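Local structure of MGS-M5 (Unidentified, 4Q3N) at residues 70-75 with 110-115; 29-34 with 59-64; 242-247 with 275-280; 98-103 with 128-133. The protein probably interconverts L-lactate and pyruvate using NAD as coenzyme, as an L-lactate dehydrogenase of the lactate/malate dehydrogenase family. All coordinates share one frame; numbering follows the deposited sequence.

Interaction 1 (70-75 with 110-115); sequences KDAGLV and SGFNGI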
loop_
_atom_site.group_PDB
_atom_site.type_symbol
_atom_site.label_atom_id
_atom_site.label_comp_id
_atom_site.label_asym_id
_atom_site.label_seq_id
_atom_site.Cartn_x
_atom_site.Cartn_y
_atom_site.Cartn_z
ATOM N N LYS A 70 27.392 -7.712 -7.293
ATOM C CA LYS A 70 27.538 -9.073 -7.814
ATOM C C LYS A 70 26.189 -9.797 -7.895
ATOM O O LYS A 70 25.884 -10.428 -8.900
ATOM C CB LYS A 70 28.486 -9.892 -6.951
ATOM C CG LYS A 70 28.587 -11.369 -7.399
ATOM C CD LYS A 70 29.649 -12.117 -6.592
ATOM C CE LYS A 70 29.641 -13.605 -6.948
ATOM N NZ LYS A 70 30.972 -14.231 -6.772
ATOM N N ASP A 71 25.367 -9.656 -6.855
ATOM C CA ASP A 71 24.075 -10.343 -6.828
ATOM C C ASP A 71 22.916 -9.341 -6.852
ATOM O O ASP A 71 21.846 -9.639 -6.359
ATOM C CB ASP A 71 23.981 -11.206 -5.573
ATOM C CG ASP A 71 24.341 -10.422 -4.318
ATOM O OD1 ASP A 71 24.869 -9.258 -4.451
ATOM O OD2 ASP A 71 24.111 -10.963 -3.210
ATOM N N ALA A 72 23.155 -8.134 -7.348
ATOM C CA ALA A 72 22.078 -7.152 -7.508
ATOM C C ALA A 72 21.221 -7.547 -8.712
ATOM O O ALA A 72 21.749 -8.040 -9.701
ATOM C CB ALA A 72 22.646 -5.774 -7.688
ATOM N N GLY A 73 19.904 -7.360 -8.619
ATOM C CA GLY A 73 19.028 -7.677 -9.735
ATOM C C GLY A 73 19.031 -6.494 -10.717
ATOM O O GLY A 73 18.816 -6.656 -11.916
ATOM N N LEU A 74 19.306 -5.308 -10.207
ATOM C CA LEU A 74 19.201 -4.085 -11.037
ATOM C C LEU A 74 20.242 -3.075 -10.592
ATOM O O LEU A 74 20.411 -2.849 -9.394
ATOM C CB LEU A 74 17.793 -3.439 -10.896
ATOM C CG LEU A 74 17.535 -2.122 -11.642
ATOM C CD1 LEU A 74 17.412 -2.406 -13.146
ATOM C CD2 LEU A 74 16.216 -1.443 -11.084
ATOM N N VAL A 75 20.952 -2.462 -11.535
ATOM C CA VAL A 75 21.815 -1.331 -11.134
ATOM C C VAL A 75 21.303 -0.130 -11.881
ATOM O O VAL A 75 21.138 -0.190 -13.119
ATOM C CB VAL A 75 23.309 -1.581 -11.465
ATOM C CG1 VAL A 75 24.132 -0.330 -11.107
ATOM C CG2 VAL A 75 23.831 -2.854 -10.725
ATOM N N SER A 110 32.356 -7.043 -11.072
ATOM C CA SER A 110 31.894 -7.656 -9.842
ATOM C C SER A 110 31.336 -9.073 -10.066
ATOM O O SER A 110 31.142 -9.810 -9.110
ATOM C CB SER A 110 30.801 -6.797 -9.193
ATOM O OG SER A 110 29.606 -6.884 -9.937
ATOM N N GLY A 111 31.016 -9.413 -11.316
ATOM C CA GLY A 111 30.296 -10.648 -11.598
ATOM C C GLY A 111 28.805 -10.424 -11.812
ATOM O O GLY A 111 28.055 -11.370 -12.053
ATOM N N PHE A 112 28.376 -9.166 -11.695
ATOM C CA PHE A 112 26.990 -8.764 -11.909
ATOM C C PHE A 112 26.407 -9.383 -13.171
ATOM O O PHE A 112 27.073 -9.420 -14.202
ATOM C CB PHE A 112 26.931 -7.240 -12.039
ATOM C CG PHE A 112 25.606 -6.706 -12.511
ATOM C CD1 PHE A 112 24.551 -6.583 -11.647
ATOM C CD2 PHE A 112 25.442 -6.283 -13.820
ATOM C CE1 PHE A 112 23.333 -6.036 -12.069
ATOM C CE2 PHE A 112 24.228 -5.750 -14.252
ATOM C CZ PHE A 112 23.184 -5.617 -13.373
ATOM N N ASN A 113 25.159 -9.803 -13.121
ATOM C CA ASN A 113 24.536 -10.316 -14.321
ATOM C C ASN A 113 23.069 -9.998 -14.288
ATOM O O ASN A 113 22.254 -10.831 -14.672
ATOM C CB ASN A 113 24.752 -11.847 -14.474
ATOM C CG ASN A 113 24.423 -12.347 -15.893
ATOM O OD1 ASN A 113 24.327 -11.553 -16.837
ATOM N ND2 ASN A 113 24.249 -13.658 -16.046
ATOM N N GLY A 114 22.733 -8.789 -13.824
ATOM C CA GLY A 114 21.342 -8.394 -13.727
ATOM C C GLY A 114 21.024 -7.423 -14.854
ATOM O O GLY A 114 21.603 -7.479 -15.944
ATOM N N ILE A 115 20.109 -6.513 -14.581
ATOM C CA ILE A 115 19.669 -5.528 -15.550
ATOM C C ILE A 115 20.291 -4.150 -15.268
ATOM O O ILE A 115 20.420 -3.768 -14.097
ATOM C CB ILE A 115 18.117 -5.449 -15.485
ATOM C CG1 ILE A 115 17.542 -6.813 -15.967
ATOM C CG2 ILE A 115 17.532 -4.252 -16.247
ATOM C CD1 ILE A 115 16.061 -6.902 -15.581
HETATM O O HOH W 1 23.816 -9.917 -10.688
#

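Interaction 2 (29-34 with 59-64); sequences EELVLL and MSIKAG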
loop_
_atom_site.group_PDB
_atom_site.type_symbol
_atom_site.label_atom_id
_atom_site.label_comp_id
_atom_site.label_asym_id
_atom_site.label_seq_id
_atom_site.Cartn_x
_atom_site.Cartn_y
_atom_site.Cartn_z
ATOM N N GLU A 29 13.365 -4.984 -1.088
ATOM C CA GLU A 29 13.941 -5.225 0.220
ATOM C C GLU A 29 15.317 -4.521 0.435
ATOM O O GLU A 29 15.582 -3.976 1.510
ATOM C CB GLU A 29 14.150 -6.718 0.420
ATOM C CG GLU A 29 14.726 -7.045 1.821
ATOM C CD GLU A 29 14.894 -8.531 2.082
ATOM O OE1 GLU A 29 14.122 -9.354 1.499
ATOM O OE2 GLU A 29 15.775 -8.889 2.906
ATOM N N GLU A 30 16.214 -4.604 -0.563
ATOM C CA GLU A 30 17.635 -4.241 -0.326
ATOM C C GLU A 30 18.114 -3.162 -1.273
ATOM O O GLU A 30 17.930 -3.282 -2.478
ATOM C CB GLU A 30 18.548 -5.461 -0.516
ATOM C CG GLU A 30 18.229 -6.677 0.261
ATOM C CD GLU A 30 19.313 -7.737 0.024
ATOM O OE1 GLU A 30 19.064 -8.656 -0.791
ATOM O OE2 GLU A 30 20.427 -7.590 0.588
ATOM N N LEU A 31 18.784 -2.155 -0.727
ATOM C CA LEU A 31 19.254 -1.013 -1.487
ATOM C C LEU A 31 20.731 -0.788 -1.159
ATOM O O LEU A 31 21.086 -0.795 0.026
ATOM C CB LEU A 31 18.421 0.197 -1.096
ATOM C CG LEU A 31 18.570 1.551 -1.732
ATOM C CD1 LEU A 31 18.326 1.365 -3.204
ATOM C CD2 LEU A 31 17.574 2.539 -1.092
ATOM N N VAL A 32 21.570 -0.590 -2.173
ATOM C CA VAL A 32 22.976 -0.267 -1.914
ATOM C C VAL A 32 23.277 1.023 -2.667
ATOM O O VAL A 32 22.926 1.146 -3.843
ATOM C CB VAL A 32 23.924 -1.368 -2.355
ATOM C CG1 VAL A 32 25.387 -0.948 -2.073
ATOM C CG2 VAL A 32 23.599 -2.734 -1.642
ATOM N N LEU A 33 23.886 1.983 -1.979
ATOM C CA LEU A 33 24.194 3.283 -2.551
ATOM C C LEU A 33 25.690 3.375 -2.835
ATOM O O LEU A 33 26.519 3.112 -1.933
ATOM C CB LEU A 33 23.795 4.409 -1.586
ATOM C CG LEU A 33 22.328 4.323 -1.098
ATOM C CD1 LEU A 33 22.101 5.485 -0.134
ATOM C CD2 LEU A 33 21.308 4.414 -2.269
ATOM N N LEU A 34 26.038 3.726 -4.072
ATOM C CA LEU A 34 27.445 3.894 -4.470
ATOM C C LEU A 34 27.693 5.326 -4.903
ATOM O O LEU A 34 26.898 5.897 -5.640
ATOM C CB LEU A 34 27.811 2.970 -5.636
ATOM C CG LEU A 34 28.459 1.623 -5.340
ATOM C CD1 LEU A 34 27.571 0.839 -4.387
ATOM C CD2 LEU A 34 28.691 0.841 -6.667
ATOM N N MET A 59 13.584 -2.974 5.319
ATOM C CA MET A 59 14.600 -2.906 4.274
ATOM C C MET A 59 15.976 -2.966 4.840
ATOM O O MET A 59 16.181 -2.656 6.002
ATOM C CB MET A 59 14.470 -1.586 3.465
ATOM C CG MET A 59 13.151 -1.508 2.698
ATOM S SD MET A 59 12.975 0.032 1.774
ATOM C CE MET A 59 14.286 -0.142 0.548
ATOM N N SER A 60 16.919 -3.360 3.993
ATOM C CA SER A 60 18.346 -3.295 4.278
ATOM C C SER A 60 18.946 -2.224 3.375
ATOM O O SER A 60 18.871 -2.332 2.144
ATOM C CB SER A 60 19.022 -4.633 4.008
ATOM O OG SER A 60 18.836 -5.527 5.076
ATOM N N ILE A 61 19.513 -1.177 3.959
ATOM C CA ILE A 61 20.088 -0.089 3.155
ATOM C C ILE A 61 21.510 0.232 3.613
ATOM O O ILE A 61 21.745 0.394 4.816
ATOM C CB ILE A 61 19.244 1.216 3.256
ATOM C CG1 ILE A 61 17.762 0.940 2.937
ATOM C CG2 ILE A 61 19.862 2.348 2.329
ATOM C CD1 ILE A 61 16.907 2.243 3.057
ATOM N N LYS A 62 22.457 0.288 2.677
ATOM C CA LYS A 62 23.825 0.644 3.062
ATOM C C LYS A 62 24.566 1.355 1.926
ATOM O O LYS A 62 24.162 1.270 0.760
ATOM C CB LYS A 62 24.595 -0.603 3.465
ATOM C CG LYS A 62 25.036 -1.403 2.287
ATOM C CD LYS A 62 25.786 -2.682 2.727
ATOM C CE LYS A 62 26.258 -3.457 1.494
ATOM N NZ LYS A 62 27.331 -4.402 1.843
ATOM N N ALA A 63 25.655 2.068 2.249
ATOM C CA ALA A 63 26.550 2.553 1.196
ATOM C C ALA A 63 27.441 1.379 0.847
ATOM O O ALA A 63 27.838 0.660 1.748
ATOM C CB ALA A 63 27.452 3.801 1.708
ATOM N N GLY A 64 27.799 1.168 -0.412
ATOM C CA GLY A 64 28.677 0.031 -0.688
ATOM C C GLY A 64 29.699 0.320 -1.764
ATOM O O GLY A 64 29.982 1.489 -2.027
HETATM O O HOH W 2 18.158 -7.839 3.728
#

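Interaction 3 (242-247 with 275-280); sequences TAAIFN and AVLNKD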
loop_
_atom_site.group_PDB
_atom_site.type_symbol
_atom_site.label_atom_id
_atom_site.label_comp_id
_atom_site.label_asym_id
_atom_site.label_seq_id
_atom_site.Cartn_x
_atom_site.Cartn_y
_atom_site.Cartn_z
ATOM N N THR A 242 11.327 0.113 -12.092
ATOM C CA THR A 242 11.839 -0.901 -11.164
ATOM C C THR A 242 10.727 -1.886 -10.745
ATOM O O THR A 242 10.935 -3.107 -10.651
ATOM C CB THR A 242 12.446 -0.212 -9.923
ATOM O OG1 THR A 242 13.501 0.684 -10.377
ATOM C CG2 THR A 242 13.028 -1.256 -8.957
ATOM N N ALA A 243 9.562 -1.343 -10.446
ATOM C CA ALA A 243 8.440 -2.180 -9.953
ATOM C C ALA A 243 7.953 -3.109 -11.040
ATOM O O ALA A 243 7.645 -4.274 -10.786
ATOM C CB ALA A 243 7.287 -1.278 -9.453
ATOM N N ALA A 244 7.953 -2.618 -12.288
ATOM C CA ALA A 244 7.535 -3.495 -13.407
ATOM C C ALA A 244 8.448 -4.701 -13.514
ATOM O O ALA A 244 8.006 -5.832 -13.817
ATOM C CB ALA A 244 7.538 -2.727 -14.721
ATOM N N ILE A 245 9.746 -4.474 -13.290
ATOM C CA ILE A 245 10.721 -5.579 -13.340
ATOM C C ILE A 245 10.639 -6.496 -12.098
ATOM O O ILE A 245 10.470 -7.704 -12.215
ATOM C CB ILE A 245 12.176 -5.030 -13.472
ATOM C CG1 ILE A 245 12.309 -4.279 -14.799
ATOM C CG2 ILE A 245 13.198 -6.226 -13.287
ATOM C CD1 ILE A 245 13.601 -3.364 -14.867
ATOM N N PHE A 246 10.722 -5.940 -10.893
ATOM C CA PHE A 246 10.740 -6.829 -9.722
ATOM C C PHE A 246 9.375 -7.512 -9.470
ATOM O O PHE A 246 9.311 -8.589 -8.901
ATOM C CB PHE A 246 11.191 -6.071 -8.470
ATOM C CG PHE A 246 12.690 -5.876 -8.451
ATOM C CD1 PHE A 246 13.265 -4.816 -9.130
ATOM C CD2 PHE A 246 13.508 -6.823 -7.870
ATOM C CE1 PHE A 246 14.706 -4.662 -9.166
ATOM C CE2 PHE A 246 14.931 -6.689 -7.886
ATOM C CZ PHE A 246 15.519 -5.619 -8.545
ATOM N N ASN A 247 8.295 -6.874 -9.882
ATOM C CA ASN A 247 6.956 -7.522 -9.741
ATOM C C ASN A 247 6.589 -8.337 -10.979
ATOM O O ASN A 247 5.473 -8.880 -11.076
ATOM C CB ASN A 247 5.879 -6.469 -9.457
ATOM C CG ASN A 247 6.066 -5.833 -8.090
ATOM O OD1 ASN A 247 6.268 -6.525 -7.106
ATOM N ND2 ASN A 247 6.031 -4.556 -8.040
ATOM N N ALA A 275 7.673 -0.371 -24.334
ATOM C CA ALA A 275 8.244 -1.702 -24.269
ATOM C C ALA A 275 7.628 -2.477 -23.115
ATOM O O ALA A 275 7.188 -1.894 -22.125
ATOM C CB ALA A 275 9.813 -1.619 -24.123
ATOM N N VAL A 276 7.612 -3.798 -23.264
ATOM C CA VAL A 276 7.081 -4.683 -22.253
ATOM C C VAL A 276 8.200 -5.068 -21.287
ATOM O O VAL A 276 9.180 -5.714 -21.694
ATOM C CB VAL A 276 6.466 -5.972 -22.893
ATOM C CG1 VAL A 276 5.881 -6.871 -21.780
ATOM C CG2 VAL A 276 5.393 -5.603 -23.891
ATOM N N LEU A 277 8.033 -4.717 -20.015
ATOM C CA LEU A 277 9.020 -5.032 -18.961
ATOM C C LEU A 277 8.548 -6.150 -18.026
ATOM O O LEU A 277 7.409 -6.128 -17.547
ATOM C CB LEU A 277 9.297 -3.803 -18.114
ATOM C CG LEU A 277 10.126 -2.720 -18.823
ATOM C CD1 LEU A 277 10.115 -1.425 -17.992
ATOM C CD2 LEU A 277 11.563 -3.243 -18.924
ATOM N N ASN A 278 9.434 -7.084 -17.716
ATOM C CA ASN A 278 9.110 -8.104 -16.730
ATOM C C ASN A 278 10.435 -8.439 -16.009
ATOM O O ASN A 278 11.410 -7.704 -16.144
ATOM C CB ASN A 278 8.434 -9.327 -17.408
ATOM C CG ASN A 278 9.358 -10.066 -18.360
ATOM O OD1 ASN A 278 10.557 -10.068 -18.171
ATOM N ND2 ASN A 278 8.784 -10.721 -19.397
ATOM N N LYS A 279 10.490 -9.528 -15.260
ATOM C CA LYS A 279 11.637 -9.797 -14.378
ATOM C C LYS A 279 12.913 -10.036 -15.157
ATOM O O LYS A 279 14.025 -9.957 -14.623
ATOM C CB LYS A 279 11.375 -11.039 -13.509
ATOM C CG LYS A 279 11.359 -12.344 -14.279
ATOM C CD LYS A 279 11.036 -13.505 -13.319
ATOM C CE LYS A 279 10.752 -14.774 -14.101
ATOM N NZ LYS A 279 11.994 -15.254 -14.805
ATOM N N ASP A 280 12.745 -10.349 -16.424
ATOM C CA ASP A 280 13.918 -10.688 -17.287
ATOM C C ASP A 280 14.405 -9.470 -18.073
ATOM O O ASP A 280 15.385 -9.581 -18.812
ATOM C CB ASP A 280 13.568 -11.788 -18.283
ATOM C CG ASP A 280 13.167 -13.082 -17.603
ATOM O OD1 ASP A 280 13.894 -13.489 -16.671
ATOM O OD2 ASP A 280 12.110 -13.649 -17.983
#

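Interaction 4 (98-103 with 128-133); sequences EIIKTV and YVAWKE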
loop_
_atom_site.group_PDB
_atom_site.type_symbol
_atom_site.label_atom_id
_atom_site.label_comp_id
_atom_site.label_asym_id
_atom_site.label_seq_id
_atom_site.Cartn_x
_atom_site.Cartn_y
_atom_site.Cartn_z
ATOM N N GLU A 98 32.610 8.507 -21.165
ATOM C CA GLU A 98 33.728 7.862 -20.482
ATOM C C GLU A 98 33.373 7.531 -19.034
ATOM O O GLU A 98 33.800 6.499 -18.498
ATOM C CB GLU A 98 35.004 8.735 -20.537
ATOM C CG GLU A 98 35.740 8.563 -21.838
ATOM C CD GLU A 98 36.324 7.173 -22.000
ATOM O OE1 GLU A 98 36.761 6.599 -20.982
ATOM O OE2 GLU A 98 36.338 6.650 -23.141
ATOM N N ILE A 99 32.555 8.375 -18.414
ATOM C CA ILE A 99 32.113 8.067 -17.064
ATOM C C ILE A 99 31.257 6.785 -17.060
ATOM O O ILE A 99 31.484 5.883 -16.258
ATOM C CB ILE A 99 31.350 9.248 -16.459
ATOM C CG1 ILE A 99 32.363 10.355 -16.099
ATOM C CG2 ILE A 99 30.551 8.812 -15.207
ATOM C CD1 ILE A 99 31.655 11.617 -15.738
ATOM N N ILE A 100 30.284 6.717 -17.964
ATOM C CA ILE A 100 29.405 5.547 -18.073
ATOM C C ILE A 100 30.237 4.296 -18.351
ATOM O O ILE A 100 30.048 3.258 -17.729
ATOM C CB ILE A 100 28.358 5.768 -19.184
ATOM C CG1 ILE A 100 27.459 6.952 -18.806
ATOM C CG2 ILE A 100 27.538 4.545 -19.439
ATOM C CD1 ILE A 100 26.609 6.718 -17.537
ATOM N N LYS A 101 31.174 4.402 -19.286
ATOM C CA LYS A 101 32.033 3.283 -19.600
ATOM C C LYS A 101 32.722 2.793 -18.343
ATOM O O LYS A 101 32.719 1.630 -18.048
ATOM C CB LYS A 101 33.081 3.687 -20.645
ATOM C CG LYS A 101 34.100 2.607 -20.921
ATOM C CD LYS A 101 35.052 3.012 -22.050
ATOM C CE LYS A 101 36.084 1.937 -22.287
ATOM N NZ LYS A 101 36.959 2.345 -23.444
ATOM N N THR A 102 33.357 3.695 -17.612
ATOM C CA THR A 102 34.046 3.305 -16.382
ATOM C C THR A 102 33.106 2.682 -15.344
ATOM O O THR A 102 33.445 1.693 -14.747
ATOM C CB THR A 102 34.743 4.508 -15.785
ATOM O OG1 THR A 102 35.738 4.924 -16.720
ATOM C CG2 THR A 102 35.420 4.174 -14.449
ATOM N N VAL A 103 31.939 3.275 -15.127
ATOM C CA VAL A 103 30.972 2.699 -14.198
ATOM C C VAL A 103 30.601 1.280 -14.623
ATOM O O VAL A 103 30.591 0.348 -13.830
ATOM C CB VAL A 103 29.706 3.552 -14.122
ATOM C CG1 VAL A 103 28.566 2.764 -13.381
ATOM C CG2 VAL A 103 30.023 4.849 -13.402
ATOM N N TYR A 128 22.893 3.492 -24.824
ATOM C CA TYR A 128 23.587 2.761 -25.888
ATOM C C TYR A 128 25.035 2.486 -25.451
ATOM O O TYR A 128 25.591 1.384 -25.663
ATOM C CB TYR A 128 23.554 3.567 -27.211
ATOM C CG TYR A 128 24.128 2.849 -28.421
ATOM C CD1 TYR A 128 25.487 2.878 -28.687
ATOM C CD2 TYR A 128 23.300 2.153 -29.297
ATOM C CE1 TYR A 128 26.025 2.214 -29.787
ATOM C CE2 TYR A 128 23.812 1.504 -30.398
ATOM C CZ TYR A 128 25.181 1.536 -30.636
ATOM O OH TYR A 128 25.690 0.891 -31.731
ATOM N N VAL A 129 25.665 3.511 -24.882
ATOM C CA VAL A 129 27.049 3.366 -24.442
ATOM C C VAL A 129 27.131 2.264 -23.392
ATOM O O VAL A 129 27.974 1.376 -23.479
ATOM C CB VAL A 129 27.617 4.677 -23.897
ATOM C CG1 VAL A 129 28.981 4.438 -23.173
ATOM C CG2 VAL A 129 27.805 5.669 -25.090
ATOM N N ALA A 130 26.239 2.315 -22.411
ATOM C CA ALA A 130 26.240 1.313 -21.353
ATOM C C ALA A 130 26.002 -0.071 -21.960
ATOM O O ALA A 130 26.631 -1.054 -21.566
ATOM C CB ALA A 130 25.171 1.640 -20.303
ATOM N N TRP A 131 25.121 -0.138 -22.948
ATOM C CA TRP A 131 24.841 -1.428 -23.574
ATOM C C TRP A 131 26.122 -2.007 -24.199
ATOM O O TRP A 131 26.530 -3.149 -23.906
ATOM C CB TRP A 131 23.714 -1.308 -24.621
ATOM C CG TRP A 131 23.649 -2.527 -25.512
ATOM C CD1 TRP A 131 23.559 -3.838 -25.102
ATOM C CD2 TRP A 131 23.687 -2.558 -26.946
ATOM N NE1 TRP A 131 23.540 -4.672 -26.197
ATOM C CE2 TRP A 131 23.638 -3.920 -27.338
ATOM C CE3 TRP A 131 23.760 -1.575 -27.941
ATOM C CZ2 TRP A 131 23.675 -4.320 -28.684
ATOM C CZ3 TRP A 131 23.788 -1.967 -29.263
ATOM C CH2 TRP A 131 23.748 -3.337 -29.631
ATOM N N LYS A 132 26.780 -1.204 -25.033
ATOM C CA LYS A 132 27.997 -1.637 -25.703
ATOM C C LYS A 132 29.108 -1.981 -24.723
ATOM O O LYS A 132 29.810 -2.943 -24.913
ATOM C CB LYS A 132 28.486 -0.559 -26.678
ATOM C CG LYS A 132 27.531 -0.326 -27.824
ATOM C CD LYS A 132 27.232 -1.649 -28.506
ATOM C CE LYS A 132 27.946 -1.771 -29.823
ATOM N NZ LYS A 132 27.161 -1.101 -30.888
ATOM N N GLU A 133 29.280 -1.191 -23.673
ATOM C CA GLU A 133 30.435 -1.435 -22.811
ATOM C C GLU A 133 30.159 -2.601 -21.865
ATOM O O GLU A 133 31.080 -3.187 -21.301
ATOM C CB GLU A 133 30.791 -0.181 -22.025
ATOM C CG GLU A 133 31.176 1.028 -22.918
ATOM C CD GLU A 133 32.507 0.796 -23.650
ATOM O OE1 GLU A 133 33.269 -0.092 -23.223
ATOM O OE2 GLU A 133 32.783 1.487 -24.645
HETATM O O HOH W 3 35.089 1.962 -25.563
#

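Interaction 1 (70-75 with 110-115)
Two first torsions set up this contact: F112 holds CG anti to its backbone N (chi1 169°), which brings the ring alongside 72-75, and L74 does the same (chi1 177°), which carries CD1 toward I115. The CE1 corner of the ring then meets V75, whose CG2 branch lies 3.5 Å from F112 CE1 as the two side chains cross obliquely. One ring face is taken by its own chain, with the backbone N of G114 standing 3.2 Å above the F112 ring plane, over the centre. On the face of the sheet that L74 and I115 share, L74 CD1 touches I115 CG2 at 3.6 Å.

Two backbone bonds start the parallel pairing. I115 N donates almost straight (174°) to G73 O at 3.0 Å, coming from above the carbonyl plane, and V75 N reaches I115 O at 2.9 Å, nearly along the C=O axis. Further back the chains diverge, and a water joins them, giving hydrogens to K70 O and A72 O and accepting from N113 N at 2.8 Å. At the end of the preceding helix, S110 OG closes an ST turn on F112 N and also bonds I107 O.

The pair begins strands 74-77 and 115-118 of the Rossmann sheet. I107 of helix 89-109 packs on V75 and F112, while T242, I245 and F246 of helix 232-246 cover L74 and I115.

Interaction 2 (29-34 with 59-64)
E29 OE2 is the best-held polar atom here, gripped by two hydrogen bonds: a water gives it one at 2.7 Å, and N248 ND2 of the second subunit gives the other. The same water sits 2.8 Å from S60 OG, so it ties the carboxylate to the next strand. The other oxygen, E29 OE1, forms a salt bridge with NE of R2 of the second subunit; with CG and CD both in extended positions, the glutamate reaches straight into that interface.

Beyond E29 the two strands run parallel, their short axes 11° apart. Five backbone bonds alternate between them, from S60 N to E29 O (2.9 Å) through to G64 N, which meets L33 O at 2.8 Å from above the carbonyl plane. L31 N to S60 O is nearly along the C=O axis, whereas K62 N to L31 O is the longest at 3.2 Å.

Side chains pair in register. L31 and I61 lie side by side, CD2 against CG2 at 4.1 Å, and on the other face V32 and K62 run alongside, with K62 NZ going on to a salt bridge with D68. At the far end V32 CG1 packs on G64 N (3.6 Å), and L34 CD1 comes to 3.4 Å from G64 C.

These are the first and last strands of the beta-alpha-beta unit through helix 38-49. Strand 60-63 edges the Rossmann sheet and strand 5-9 flanks 30-34; helices 38-49 and 13-25 cover the L31, L33, I61 and A63 face.

Interaction 3 (242-247 with 275-280)
The F246 ring has T242 O at its edge, in the ring plane, and L74 of the Rossmann sheet packs on it; the bond from CA to CB of F246 points away from strand 270-278. The flat groups on the strand side are polar. N278 leaves its backbone away from the helix; its OD1 accepts from D280 N at 2.8 Å in the plane of the amide carbonyl, an Asx turn, while ND2 bonds N250 OD1. The D280 carboxylate offers K279 NZ the syn lone pair of OD1, a salt bridge at 3.2 Å, with the lysine chain bent at its end (chi4 67°).

Apolar and backbone contacts join helix and strand. A244, on the helix side facing the strand, sets CB 4.0 Å from L277 CB. I245 carries more of the contact: with CG1 beside the backbone N and CG2 anti to it, both branches straddle N278 O, CG2 at 3.7 Å. Its CG1 also looks across at L277 CD2, 4.3 Å off. Two weak CA-H...O contacts accompany the packing, the closer running from K279 CA to I245 O at 3.2 Å.

The helix end therefore seats against the place where the strand runs out. The axes of the short segments make an angle of 58° and pass 6.3 Å apart, so the helix lies obliquely over the strand. K279 and D280 form the tight turn of a beta hairpin between strands 270-278 and 281-285, with N278 OD1 closing its Asx turn over them, and the arrangement is that of helix 232-246 packing on the antiparallel sheet of the C-terminal alpha/beta domain of lactate/malate dehydrogenases.

Interaction 4 (98-103 with 128-133)
Apolar contact comes first, and it is compact. I100, on the side of its helix that faces the other, holds CG2 anti to the backbone N, and that methyl alone does the touching: 3.8 Å to A130 CB and 4.0 Å to V129 CG1. V129 keeps CG1 anti to its own N (chi1 169°), which turns this branch to the junction.

The two helices, 89-109 and 123-134, cross at -38° with short axes 9.0 Å apart, as neighbours in one layer of a Rossmann domain do: each links successive parallel strands, 74-77 to 115-118 and 115-118 to 141-143. I100 also packs on I77 of strand 74-77, in the sheet the helices cover.

Charged and aliphatic groups make up the rest, both residues partly exposed. K101 is fully extended and runs its aliphatic chain obliquely across the bent E133 side chain, CG 3.6 Å from E133 CD. NZ overshoots, ending 4.4 Å from E133 OE1, too far for a salt bridge; a water bridges instead, accepting from K101 NZ at 2.9 Å and donating to E133 OE2 at 2.5 Å. E133 OE1 pairs with K105, and Y314 OH bonds E133 OE2, so the carboxylate probably stays ionised.

Overall arrangement
Interactions 1 and 2 are backbone pairings in the same parallel Rossmann sheet, at its interior and its edge, and both are partly buried with some exposed residues; the edge one reaches the subunit interface through E29, while no other chain touches interaction 1. Interactions 3 and 4 are buried contacts. Interaction 4 joins two helices packed in one layer against that sheet, replacing strand-to-strand bonds with methyl packing and a water-bridged charge pair; interaction 3 relies on apolar groups and CA-H...O contacts. Interactions 1 and 3 meet directly through the L74 and I115 face, so helix 232-246 of the C-terminal domain packs against the Rossmann sheet. Helix 89-109, one side of interaction 4, runs from strand 74-77 to the 110-115 loop of interaction 1.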